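Oxidase/hydroxylase (Streptomyces hygroscopicus subsp. hygroscopicus, PDB 4XCB) binds the aminoglycoside hygromycin B and is probably a metal- and 2-oxoglutarate-dependent oxygenase of the phytanoyl-CoA dioxygenase family. Local coordinates at residues E33-E38 / V143-I148; P56-P59 / V64-R67; G154-V159 / D199-N204; R9-I14 / G19-P24. All coordinates share one frame; numbering follows the deposited sequence.

Contact 1: E33-E38 / V143-I148; sequences ESFRSE and VYLSDI. With AKG (2-oxoglutaric acid), chain F.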
loop_
_atom_site.group_PDB
_atom_site.type_symbol
_atom_site.label_atom_id
_atom_site.label_comp_id
_atom_site.label_asym_id
_atom_site.label_seq_id
_atom_site.Cartn_x
_atom_site.Cartn_y
_atom_site.Cartn_z
ATOM N N GLU A 33 32.881 27.985 2.714
ATOM C CA GLU A 33 34.258 28.213 3.141
ATOM C C GLU A 33 34.457 27.905 4.627
ATOM O O GLU A 33 35.458 27.296 5.004
ATOM C CB GLU A 33 34.679 29.650 2.841
ATOM C CD GLU A 33 35.340 31.340 1.097
ATOM O OE2 GLU A 33 34.765 31.917 0.153
ATOM N N SER A 34 33.498 28.313 5.455
ATOM C CA SER A 34 33.535 28.035 6.889
ATOM C C SER A 34 33.527 26.532 7.159
ATOM O O SER A 34 34.255 26.036 8.014
ATOM C CB SER A 34 32.352 28.709 7.585
ATOM O OG SER A 34 32.190 28.227 8.904
ATOM N N PHE A 35 32.692 25.802 6.422
ATOM C CA PHE A 35 32.605 24.359 6.623
ATOM C C PHE A 35 33.894 23.651 6.164
ATOM O O PHE A 35 34.391 22.749 6.834
ATOM C CB PHE A 35 31.393 23.792 5.876
ATOM C CG PHE A 35 30.068 24.351 6.327
ATOM C CD1 PHE A 35 29.834 24.684 7.648
ATOM C CD2 PHE A 35 29.047 24.524 5.414
ATOM C CE1 PHE A 35 28.592 25.179 8.054
ATOM C CE2 PHE A 35 27.814 25.023 5.809
ATOM C CZ PHE A 35 27.589 25.359 7.121
ATOM N N ARG A 36 34.431 24.055 5.018
ATOM C CA ARG A 36 35.686 23.489 4.530
ATOM C C ARG A 36 36.829 23.722 5.509
ATOM O O ARG A 36 37.590 22.807 5.812
ATOM C CB ARG A 36 36.065 24.092 3.188
ATOM C CG ARG A 36 35.155 23.745 2.053
ATOM C CD ARG A 36 35.605 24.554 0.852
ATOM N NE ARG A 36 34.994 24.126 -0.388
ATOM C CZ ARG A 36 34.813 24.940 -1.422
ATOM N NH1 ARG A 36 35.182 26.210 -1.320
ATOM N NH2 ARG A 36 34.257 24.499 -2.547
ATOM N N SER A 37 36.950 24.957 5.988
ATOM C CA SER A 37 37.988 25.301 6.957
ATOM C C SER A 37 37.916 24.423 8.190
ATOM O O SER A 37 38.936 23.924 8.666
ATOM C CB SER A 37 37.879 26.764 7.382
ATOM O OG SER A 37 38.638 26.996 8.568
ATOM N N GLU A 38 36.706 24.242 8.711
ATOM C CA GLU A 38 36.513 23.438 9.908
ATOM C C GLU A 38 36.928 21.980 9.670
ATOM O O GLU A 38 37.649 21.404 10.479
ATOM C CB GLU A 38 35.063 23.518 10.382
ATOM C CG GLU A 38 34.815 22.826 11.721
ATOM C CD GLU A 38 35.201 23.672 12.935
ATOM O OE1 GLU A 38 35.997 24.619 12.801
ATOM O OE2 GLU A 38 34.694 23.385 14.038
ATOM N N VAL A 143 25.110 17.801 2.249
ATOM C CA VAL A 143 25.589 19.139 1.970
ATOM C C VAL A 143 26.913 19.046 1.211
ATOM O O VAL A 143 27.965 18.711 1.776
ATOM C CB VAL A 143 25.784 19.954 3.270
ATOM C CG1 VAL A 143 26.224 21.378 2.912
ATOM C CG2 VAL A 143 24.508 19.939 4.119
ATOM N N TYR A 144 26.870 19.339 -0.082
ATOM C CA TYR A 144 28.080 19.233 -0.880
ATOM C C TYR A 144 28.948 20.462 -0.712
ATOM O O TYR A 144 28.452 21.592 -0.689
ATOM C CB TYR A 144 27.736 19.014 -2.353
ATOM C CG TYR A 144 27.212 17.629 -2.633
ATOM C CD1 TYR A 144 25.843 17.372 -2.630
ATOM C CD2 TYR A 144 28.087 16.566 -2.861
ATOM C CE1 TYR A 144 25.357 16.097 -2.873
ATOM C CE2 TYR A 144 27.604 15.280 -3.100
ATOM C CZ TYR A 144 26.243 15.057 -3.106
ATOM O OH TYR A 144 25.763 13.784 -3.354
ATOM N N LEU A 145 30.246 20.234 -0.581
ATOM C CA LEU A 145 31.189 21.312 -0.330
ATOM C C LEU A 145 32.205 21.382 -1.452
ATOM O O LEU A 145 33.261 21.995 -1.301
ATOM C CB LEU A 145 31.904 21.109 1.009
ATOM C CG LEU A 145 31.034 21.062 2.267
ATOM C CD1 LEU A 145 31.890 20.849 3.519
ATOM C CD2 LEU A 145 30.189 22.318 2.378
ATOM N N SER A 146 31.893 20.730 -2.572
ATOM C CA SER A 146 32.680 20.887 -3.792
ATOM C C SER A 146 31.767 20.696 -4.996
ATOM O O SER A 146 30.663 20.176 -4.864
ATOM C CB SER A 146 33.851 19.904 -3.831
ATOM O OG SER A 146 33.423 18.553 -3.840
ATOM N N ASP A 147 32.228 21.140 -6.160
ATOM C CA ASP A 147 31.465 21.006 -7.390
ATOM C C ASP A 147 31.660 19.622 -7.973
ATOM O O ASP A 147 32.785 19.122 -8.049
ATOM C CB ASP A 147 31.891 22.043 -8.424
ATOM C CG ASP A 147 31.502 23.454 -8.046
ATOM O OD1 ASP A 147 31.965 24.382 -8.745
ATOM O OD2 ASP A 147 30.744 23.655 -7.076
ATOM N N ILE A 148 30.558 19.012 -8.392
ATOM C CA ILE A 148 30.586 17.704 -9.017
ATOM C C ILE A 148 29.753 17.822 -10.296
ATOM O O ILE A 148 28.522 17.775 -10.268
ATOM C CB ILE A 148 30.042 16.605 -8.062
ATOM C CG1 ILE A 148 30.799 16.632 -6.730
ATOM C CG2 ILE A 148 30.165 15.245 -8.721
ATOM C CD1 ILE A 148 30.209 15.720 -5.659
HETATM C C1 AKG F . 26.399 7.881 1.507
HETATM O O1 AKG F . 25.665 6.928 1.917
HETATM O O2 AKG F . 27.275 8.395 2.265
HETATM C C2 AKG F . 26.222 8.409 0.109
HETATM O O5 AKG F . 25.292 7.968 -0.542
HETATM C C3 AKG F . 27.208 9.419 -0.454
HETATM C C4 AKG F . 26.659 10.225 -1.607
HETATM C C5 AKG F . 27.786 10.995 -2.280
HETATM O O3 AKG F . 27.520 11.838 -3.182
HETATM O O4 AKG F . 28.978 10.784 -1.928
#

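Contact 2: P56-P59 / V64-R67; sequences PDLP and VFAR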
loop_
_atom_site.group_PDB
_atom_site.type_symbol
_atom_site.label_atom_id
_atom_site.label_comp_id
_atom_site.label_asym_id
_atom_site.label_seq_id
_atom_site.Cartn_x
_atom_site.Cartn_y
_atom_site.Cartn_z
ATOM N N PRO A 56 33.997 10.907 11.277
ATOM C CA PRO A 56 32.949 9.994 11.745
ATOM C C PRO A 56 31.752 10.602 12.481
ATOM O O PRO A 56 30.646 10.059 12.365
ATOM C CB PRO A 56 33.711 9.052 12.683
ATOM C CG PRO A 56 34.872 9.822 13.132
ATOM C CD PRO A 56 35.275 10.685 11.975
ATOM N N ASP A 57 31.947 11.676 13.236
ATOM C CA ASP A 57 30.843 12.214 14.035
ATOM C C ASP A 57 30.989 13.720 14.133
ATOM O O ASP A 57 31.507 14.243 15.113
ATOM C CB ASP A 57 30.815 11.567 15.431
ATOM C CG ASP A 57 29.559 11.908 16.221
ATOM O OD1 ASP A 57 28.835 12.851 15.840
ATOM O OD2 ASP A 57 29.300 11.235 17.249
ATOM N N LEU A 58 30.543 14.422 13.100
ATOM C CA LEU A 58 30.783 15.854 13.031
ATOM C C LEU A 58 30.079 16.667 14.123
ATOM O O LEU A 58 30.668 17.614 14.629
ATOM C CB LEU A 58 30.393 16.381 11.646
ATOM C CG LEU A 58 31.390 16.017 10.548
ATOM C CD1 LEU A 58 30.873 16.494 9.212
ATOM C CD2 LEU A 58 32.739 16.622 10.816
ATOM N N PRO A 59 28.828 16.324 14.487
ATOM C CA PRO A 59 28.231 17.194 15.507
ATOM C C PRO A 59 28.904 17.056 16.875
ATOM O O PRO A 59 28.891 18.014 17.642
ATOM C CB PRO A 59 26.770 16.725 15.556
ATOM C CG PRO A 59 26.527 16.143 14.207
ATOM C CD PRO A 59 27.814 15.463 13.851
ATOM N N VAL A 64 30.399 23.894 15.038
ATOM C CA VAL A 64 29.961 24.352 13.731
ATOM C C VAL A 64 29.043 23.333 13.085
ATOM O O VAL A 64 27.989 23.684 12.552
ATOM C CB VAL A 64 31.156 24.621 12.795
ATOM C CG1 VAL A 64 30.704 24.715 11.343
ATOM C CG2 VAL A 64 31.870 25.883 13.232
ATOM N N PHE A 65 29.438 22.068 13.141
ATOM C CA PHE A 65 28.627 21.046 12.516
ATOM C C PHE A 65 27.477 20.603 13.407
ATOM O O PHE A 65 26.457 20.136 12.899
ATOM C CB PHE A 65 29.507 19.883 12.084
ATOM C CG PHE A 65 30.375 20.231 10.913
ATOM C CD1 PHE A 65 29.792 20.600 9.706
ATOM C CD2 PHE A 65 31.758 20.230 11.011
ATOM C CE1 PHE A 65 30.572 20.948 8.626
ATOM C CE2 PHE A 65 32.545 20.574 9.917
ATOM C CZ PHE A 65 31.951 20.939 8.734
ATOM N N ALA A 66 27.612 20.794 14.717
ATOM C CA ALA A 66 26.460 20.643 15.601
ATOM C C ALA A 66 25.353 21.614 15.201
ATOM O O ALA A 66 24.177 21.254 15.179
ATOM C CB ALA A 66 26.856 20.863 17.062
ATOM N N ARG A 67 25.734 22.847 14.870
ATOM C CA ARG A 67 24.760 23.860 14.481
ATOM C C ARG A 67 24.213 23.588 13.088
ATOM O O ARG A 67 23.020 23.787 12.836
ATOM C CB ARG A 67 25.374 25.260 14.553
ATOM C CG ARG A 67 25.619 25.711 16.001
ATOM C CD ARG A 67 25.959 27.184 16.091
ATOM N NE ARG A 67 27.296 27.447 15.587
ATOM C CZ ARG A 67 28.393 27.363 16.334
ATOM N NH1 ARG A 67 28.303 27.030 17.617
ATOM N NH2 ARG A 67 29.577 27.612 15.798
#

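Contact 3: G154-V159 / D199-N204; sequences GSFCYV and DVLLLN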
loop_
_atom_site.group_PDB
_atom_site.type_symbol
_atom_site.label_atom_id
_atom_site.label_comp_id
_atom_site.label_asym_id
_atom_site.label_seq_id
_atom_site.Cartn_x
_atom_site.Cartn_y
_atom_site.Cartn_z
ATOM N N GLY A 154 32.952 11.876 -9.969
ATOM C CA GLY A 154 32.359 10.956 -9.015
ATOM C C GLY A 154 30.941 11.373 -8.691
ATOM O O GLY A 154 30.539 11.442 -7.523
ATOM N N SER A 155 30.156 11.655 -9.722
ATOM C CA SER A 155 28.798 12.116 -9.490
ATOM C C SER A 155 27.973 11.079 -8.755
ATOM O O SER A 155 28.127 9.876 -8.961
ATOM C CB SER A 155 28.109 12.483 -10.803
ATOM O OG SER A 155 28.032 11.366 -11.675
ATOM N N PHE A 156 27.124 11.580 -7.874
ATOM C CA PHE A 156 26.034 10.813 -7.302
ATOM C C PHE A 156 25.278 10.127 -8.437
ATOM O O PHE A 156 25.072 10.722 -9.501
ATOM C CB PHE A 156 25.130 11.753 -6.507
ATOM C CG PHE A 156 23.969 11.085 -5.834
ATOM C CD1 PHE A 156 22.784 10.880 -6.518
ATOM C CD2 PHE A 156 24.051 10.720 -4.505
ATOM C CE1 PHE A 156 21.710 10.290 -5.896
ATOM C CE2 PHE A 156 22.976 10.132 -3.868
ATOM C CZ PHE A 156 21.809 9.916 -4.564
ATOM N N CYS A 157 24.910 8.872 -8.230
ATOM C CA CYS A 157 24.054 8.184 -9.186
ATOM C C CYS A 157 23.033 7.328 -8.459
ATOM O O CYS A 157 23.228 6.946 -7.304
ATOM C CB CYS A 157 24.875 7.332 -10.169
ATOM S SG CYS A 157 25.987 6.120 -9.478
ATOM N N TYR A 158 21.951 7.021 -9.153
ATOM C CA TYR A 158 20.841 6.309 -8.544
ATOM C C TYR A 158 20.103 5.474 -9.583
ATOM O O TYR A 158 20.106 5.787 -10.786
ATOM C CB TYR A 158 19.863 7.293 -7.887
ATOM C CG TYR A 158 19.203 8.185 -8.900
ATOM C CD1 TYR A 158 19.883 9.281 -9.433
ATOM C CD2 TYR A 158 17.931 7.903 -9.390
ATOM C CE1 TYR A 158 19.308 10.082 -10.389
ATOM C CE2 TYR A 158 17.343 8.709 -10.347
ATOM C CZ TYR A 158 18.042 9.797 -10.845
ATOM O OH TYR A 158 17.481 10.609 -11.797
ATOM N N VAL A 159 19.459 4.416 -9.118
ATOM C CA VAL A 159 18.618 3.618 -10.001
ATOM C C VAL A 159 17.203 4.178 -9.975
ATOM O O VAL A 159 16.575 4.234 -8.920
ATOM C CB VAL A 159 18.656 2.142 -9.594
ATOM C CG1 VAL A 159 17.666 1.299 -10.431
ATOM C CG2 VAL A 159 20.095 1.624 -9.669
ATOM N N ASP A 199 24.965 23.263 -2.502
ATOM C CA ASP A 199 23.709 22.564 -2.753
ATOM C C ASP A 199 23.438 21.522 -1.675
ATOM O O ASP A 199 24.369 20.967 -1.089
ATOM C CB ASP A 199 23.724 21.842 -4.103
ATOM C CG ASP A 199 23.768 22.778 -5.296
ATOM O OD1 ASP A 199 23.572 24.005 -5.138
ATOM O OD2 ASP A 199 23.972 22.254 -6.419
ATOM N N VAL A 200 22.161 21.232 -1.458
ATOM C CA VAL A 200 21.738 20.153 -0.566
ATOM C C VAL A 200 21.030 19.078 -1.397
ATOM O O VAL A 200 20.133 19.395 -2.169
ATOM C CB VAL A 200 20.791 20.668 0.517
ATOM C CG1 VAL A 200 20.216 19.513 1.323
ATOM C CG2 VAL A 200 21.525 21.645 1.449
ATOM N N LEU A 201 21.435 17.820 -1.237
ATOM C CA LEU A 201 20.664 16.711 -1.787
ATOM C C LEU A 201 19.922 16.050 -0.614
ATOM O O LEU A 201 20.538 15.487 0.298
ATOM C CB LEU A 201 21.574 15.722 -2.545
ATOM C CG LEU A 201 20.962 14.700 -3.519
ATOM C CD1 LEU A 201 22.049 14.131 -4.418
ATOM C CD2 LEU A 201 20.253 13.551 -2.766
ATOM N N LEU A 202 18.596 16.167 -0.646
ATOM C CA LEU A 202 17.703 15.539 0.327
ATOM C C LEU A 202 17.377 14.148 -0.207
ATOM O O LEU A 202 16.872 14.030 -1.316
ATOM C CB LEU A 202 16.433 16.367 0.493
ATOM C CG LEU A 202 15.407 15.986 1.560
ATOM C CD1 LEU A 202 15.941 16.348 2.930
ATOM C CD2 LEU A 202 14.096 16.707 1.318
ATOM N N LEU A 203 17.634 13.108 0.587
ATOM C CA LEU A 203 17.646 11.741 0.063
ATOM C C LEU A 203 16.800 10.778 0.897
ATOM O O LEU A 203 17.009 10.638 2.094
ATOM C CB LEU A 203 19.087 11.236 0.007
ATOM C CG LEU A 203 19.354 9.794 -0.416
ATOM C CD1 LEU A 203 18.867 9.581 -1.843
ATOM C CD2 LEU A 203 20.844 9.506 -0.319
ATOM N N ASN A 204 15.847 10.121 0.254
ATOM C CA ASN A 204 15.147 8.969 0.829
ATOM C C ASN A 204 16.086 7.773 0.816
ATOM O O ASN A 204 16.479 7.319 -0.257
ATOM C CB ASN A 204 13.886 8.667 0.005
ATOM C CG ASN A 204 13.001 7.592 0.639
ATOM O OD1 ASN A 204 13.457 6.799 1.450
ATOM N ND2 ASN A 204 11.722 7.564 0.248
#

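Contact 4: R9-I14 / G19-P24; sequences REQLYI and GFLVIP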
loop_
_atom_site.group_PDB
_atom_site.type_symbol
_atom_site.label_atom_id
_atom_site.label_comp_id
_atom_site.label_asym_id
_atom_site.label_seq_id
_atom_site.Cartn_x
_atom_site.Cartn_y
_atom_site.Cartn_z
ATOM N N ARG A 9 4.931 22.438 -3.844
ATOM C CA ARG A 9 4.173 21.320 -4.403
ATOM C C ARG A 9 5.043 20.530 -5.375
ATOM O O ARG A 9 5.072 19.292 -5.351
ATOM C CB ARG A 9 2.906 21.820 -5.116
ATOM C CG ARG A 9 1.764 22.230 -4.201
ATOM C CD ARG A 9 1.248 21.045 -3.405
ATOM N NE ARG A 9 1.696 21.079 -2.015
ATOM C CZ ARG A 9 1.427 20.134 -1.118
ATOM N NH1 ARG A 9 0.717 19.071 -1.468
ATOM N NH2 ARG A 9 1.870 20.252 0.128
ATOM N N GLU A 10 5.775 21.254 -6.214
ATOM C CA GLU A 10 6.618 20.619 -7.203
ATOM C C GLU A 10 7.789 19.880 -6.554
ATOM O O GLU A 10 8.135 18.779 -6.978
ATOM C CB GLU A 10 7.139 21.654 -8.195
ATOM C CG GLU A 10 7.893 21.050 -9.342
ATOM C CD GLU A 10 8.314 22.088 -10.357
ATOM O OE1 GLU A 10 7.424 22.754 -10.932
ATOM O OE2 GLU A 10 9.534 22.237 -10.569
ATOM N N GLN A 11 8.396 20.477 -5.530
ATOM C CA GLN A 11 9.503 19.835 -4.823
ATOM C C GLN A 11 9.041 18.546 -4.141
ATOM O O GLN A 11 9.737 17.531 -4.212
ATOM C CB GLN A 11 10.116 20.791 -3.797
ATOM C CG GLN A 11 11.020 21.840 -4.419
ATOM C CD GLN A 11 11.559 22.842 -3.397
ATOM O OE1 GLN A 11 10.798 23.416 -2.616
ATOM N NE2 GLN A 11 12.877 23.051 -3.402
ATOM N N LEU A 12 7.881 18.580 -3.488
ATOM C CA LEU A 12 7.303 17.354 -2.924
ATOM C C LEU A 12 7.027 16.314 -4.005
ATOM O O LEU A 12 7.272 15.117 -3.801
ATOM C CB LEU A 12 6.014 17.659 -2.157
ATOM C CG LEU A 12 6.202 18.456 -0.872
ATOM C CD1 LEU A 12 4.880 19.004 -0.378
ATOM C CD2 LEU A 12 6.829 17.554 0.181
ATOM N N TYR A 13 6.518 16.768 -5.151
ATOM C CA TYR A 13 6.203 15.840 -6.235
ATOM C C TYR A 13 7.460 15.123 -6.676
ATOM O O TYR A 13 7.468 13.899 -6.835
ATOM C CB TYR A 13 5.580 16.556 -7.436
ATOM C CG TYR A 13 5.237 15.610 -8.573
ATOM C CD1 TYR A 13 3.963 15.051 -8.674
ATOM C CD2 TYR A 13 6.177 15.269 -9.536
ATOM C CE1 TYR A 13 3.644 14.193 -9.723
ATOM C CE2 TYR A 13 5.871 14.410 -10.565
ATOM C CZ TYR A 13 4.606 13.874 -10.651
ATOM O OH TYR A 13 4.331 13.023 -11.696
ATOM N N ILE A 14 8.516 15.900 -6.884
ATOM C CA ILE A 14 9.800 15.368 -7.305
ATOM C C ILE A 14 10.414 14.450 -6.246
ATOM O O ILE A 14 10.918 13.383 -6.578
ATOM C CB ILE A 14 10.754 16.523 -7.660
ATOM C CG1 ILE A 14 10.197 17.242 -8.890
ATOM C CG2 ILE A 14 12.164 16.019 -7.917
ATOM C CD1 ILE A 14 10.935 18.504 -9.255
ATOM N N GLY A 19 12.683 9.997 -5.222
ATOM C CA GLY A 19 13.367 9.551 -4.018
ATOM C C GLY A 19 14.421 10.520 -3.524
ATOM O O GLY A 19 15.099 10.239 -2.556
ATOM N N PHE A 20 14.581 11.643 -4.209
ATOM C CA PHE A 20 15.527 12.639 -3.739
ATOM C C PHE A 20 15.141 13.996 -4.275
ATOM O O PHE A 20 14.219 14.119 -5.081
ATOM C CB PHE A 20 16.966 12.278 -4.134
ATOM C CG PHE A 20 17.252 12.399 -5.598
ATOM C CD1 PHE A 20 16.822 11.430 -6.491
ATOM C CD2 PHE A 20 17.984 13.465 -6.074
ATOM C CE1 PHE A 20 17.113 11.538 -7.845
ATOM C CE2 PHE A 20 18.272 13.579 -7.425
ATOM C CZ PHE A 20 17.832 12.616 -8.307
ATOM N N LEU A 21 15.813 15.021 -3.779
ATOM C CA LEU A 21 15.553 16.376 -4.215
ATOM C C LEU A 21 16.826 17.182 -4.074
ATOM O O LEU A 21 17.447 17.212 -3.005
ATOM C CB LEU A 21 14.403 17.006 -3.432
ATOM C CG LEU A 21 14.135 18.439 -3.870
ATOM C CD1 LEU A 21 13.443 18.460 -5.259
ATOM C CD2 LEU A 21 13.329 19.186 -2.814
ATOM N N VAL A 22 17.251 17.803 -5.171
ATOM C CA VAL A 22 18.398 18.688 -5.124
ATOM C C VAL A 22 17.894 20.096 -4.883
ATOM O O VAL A 22 17.078 20.619 -5.657
ATOM C CB VAL A 22 19.233 18.639 -6.410
ATOM C CG1 VAL A 22 20.202 19.806 -6.439
ATOM C CG2 VAL A 22 19.981 17.314 -6.506
ATOM N N ILE A 23 18.350 20.687 -3.781
ATOM C CA ILE A 23 17.968 22.044 -3.432
ATOM C C ILE A 23 19.191 22.907 -3.661
ATOM O O ILE A 23 20.173 22.799 -2.933
ATOM C CB ILE A 23 17.469 22.153 -1.981
ATOM C CG1 ILE A 23 16.436 21.062 -1.686
ATOM C CG2 ILE A 23 16.873 23.528 -1.736
ATOM C CD1 ILE A 23 15.823 21.156 -0.291
ATOM N N PRO A 24 19.163 23.738 -4.710
ATOM C CA PRO A 24 20.371 24.474 -5.076
ATOM C C PRO A 24 20.674 25.678 -4.181
ATOM O O PRO A 24 19.764 26.369 -3.712
ATOM C CB PRO A 24 20.068 24.936 -6.506
ATOM C CG PRO A 24 18.597 25.096 -6.523
ATOM C CD PRO A 24 18.057 23.989 -5.657
HETATM O O HOH W 1 14.738 22.026 -5.501
#

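Contact 1: E33-E38 / V143-I148
Two nitrogens of Arg-36 close on a single backbone oxygen, that of Leu-145, so the guanidinium approaches side-on and spends two of its donor nitrogens, NE and NH2, on one acceptor. Arg-36 NE lies 2.9 Å from Leu-145 O, in the carbonyl plane, with an N-H...O angle of 143°. The second bond, from Arg-36 NH2 to Leu-145 O at 3.0 Å, comes from above that plane and is bent to 137°. The oxygen itself sits close to the guanidinium plane, and the pair of bonds fixes how the flat group is rotated. Arg-36 gets there on a chain extended from CG to NE (chi2 174°), which carries the charge from the helix flank across to the end of the strand. Helix 29-40 here packs against the point where strand 139-144, an inner strand of the larger sheet of the double-stranded beta helix, gives way to loop. Beside the polar grip the contact turns apolar: Leu-145 CD1 meets Phe-35 CB at 3.8 Å, and Leu-145 CD2 lies 3.9 Å from Phe-35 CD2, at the edge of the ring and near its plane. The two side chains cross at about a right angle. Ser-146 turns its hydroxyl to the backbone N of Leu-221 on strand 220-229. One residue before Leu-145, Tyr-144 serves the active site, its OH donating to O3 of 2-oxoglutarate at 2.6 Å with that oxygen in the plane of the ring. Tyr-92 and Arg-220 also hydrogen-bond the cosubstrate.

Contact 2: P56-P59 / V64-R67
Leu-58 and Phe-65 pack together where two short consecutive helices, 58-61 and 63-69, joined by a tight turn, meet beside the larger sheet of the double-stranded beta helix. Leu-58 can be followed outward. Its CB rests 3.6 Å from Phe-65 CB and also approaches CG of that ring. From there CG lies anti to the carbonyl carbon (chi1 -75°), and the branch divides over the aromatic group. Leu-58 CD1 stands over the centre of one face, 4.2 Å from the centroid of the Phe-65 ring and 10° off its normal, a CH-pi contact. Leu-58 CD2 reaches further along the ring, 3.7 Å from Phe-65 CD2. Leu-39 of helix 29-40, Leu-42, and Thr-223 of strand 220-229 also touch both side chains, which are buried between these elements. The neighbouring residues meet nearer the surface, with Pro-59 CB 3.9 Å from Ala-66 CA; Pro-59 also packs on Arg-246 of the second subunit. Asp-57 is the N-cap of helix 58-61, its OD1 weakly bonded to the backbone N of Ala-60. The methyl of Ala-66 ends against a backbone oxygen, its CB 3.5 Å from Pro-59 O.

Contact 3: G154-V159 / D199-N204
The CH-pi contact between Phe-156 and Leu-201 dominates this junction. Leu-201 CD1 is poised over the centre of the Phe-156 ring, 3.8 Å from the centroid and 8° off the ring normal. The methyl is therefore almost equally far from several ring carbons, with Phe-156 CG at 3.9 Å from Leu-201 CD1. Phe-156 has CG opposite its backbone N (chi1 -179°), which projects the ring from strand 156-159 across the interior to strand 200-204.

Plain apolar packing adds the second leucine. Leu-203 CD1 lies 4.0 Å from Phe-156 CZ and approaches the ring obliquely, while Leu-203 CD2 is 4.2 Å from Phe-156 CE2. Leu-201 and Leu-203, two apart on one strand, direct their side chains to the same side and so share the one ring. The strands belong to different sheets, the smaller and the larger of the double-stranded beta helix, and between these two segments side chains alone make the contact. Phe-20 of strand 20-23 touches both leucines, and Val-193 of strand 190-193 packs against Phe-156.

Phe-156 also lines the 2-oxoglutarate pocket, its side chain about 4 Å from the cosubstrate, while the side chain of Leu-203 comes about 5 Å from the nickel ion and lies beside Glu-205 and His-209. Replacing Phe-156 with an alanine would probably leave Leu-201 CD1 without its ring face and open a gap next to the cosubstrate. With carbon atoms alone meeting across the two strands, the contact presents an apolar wall beside a strongly polar metal and cosubstrate site.

Contact 4: R9-I14 / G19-P24
Leu-21 reaches into the angle between Gln-11 and Ile-14, one turn apart on helix 9-18, and sends one methyl to each. The glutamine chain runs past Leu-21 CD2, from Gln-11 CB at 3.7 Å to Gln-11 NE2 at 3.9 Å. The other branch, Leu-21 CD1, is 3.8 Å from Ile-14 CG2. The leucine meets both helix residues at about a right angle. With CG turned opposite the backbone N (chi1 179°), Leu-21 extends from the strand toward the helix. With an alanine here both methyls go, which is likely to leave Ile-14 CG2 and the aliphatic part of Gln-11 without their partner.

The amide end of Gln-11 adds a water-mediated link. Gln-11 NE2 donates to a water 3.0 Å away, and that water donates to Val-22 O at 2.7 Å; Gln-11 OE1 meanwhile accepts from the backbone N of Thr-8. Gly-19, the first residue past the helix, has positive phi (89°), a conformation in which a CB would press on the carbonyl oxygen before it. Helix and strand axes approach to 8.1 Å, their directions 137° apart. Leu-12 and Tyr-13 of the helix pack on the third subunit. The arrangement is a helix followed by the edge strand it packs on: strand 20-23 turns back, roughly antiparallel, along the N-terminal helix that precedes it, and is an outermost strand, within this chain, of the larger sheet of the double-stranded beta helix.

In the fold
Contact 3 is the core of the set, wholly buried and joining the two sheets; contacts 1, 2 and 4 lie farther out and join helices to the scaffold or to each other. Strands 20-23, 200-204 and 139-144 are successive neighbours in the larger sheet, so contacts 4, 3 and 1 share it: backbone hydrogen bonds join Leu-202 N to Leu-21 O and Tyr-144 N to Asp-199 O. Contacts 1 and 2 meet through helix 29-40, where Phe-65 packs on Phe-35 and Glu-38. Contact 3 is purely apolar; contact 2, as far out as contact 1, lacks its charged grip, and contact 4 adds a bridging water. Contacts 1 and 3 both supply residues to the 2-oxoglutarate pocket.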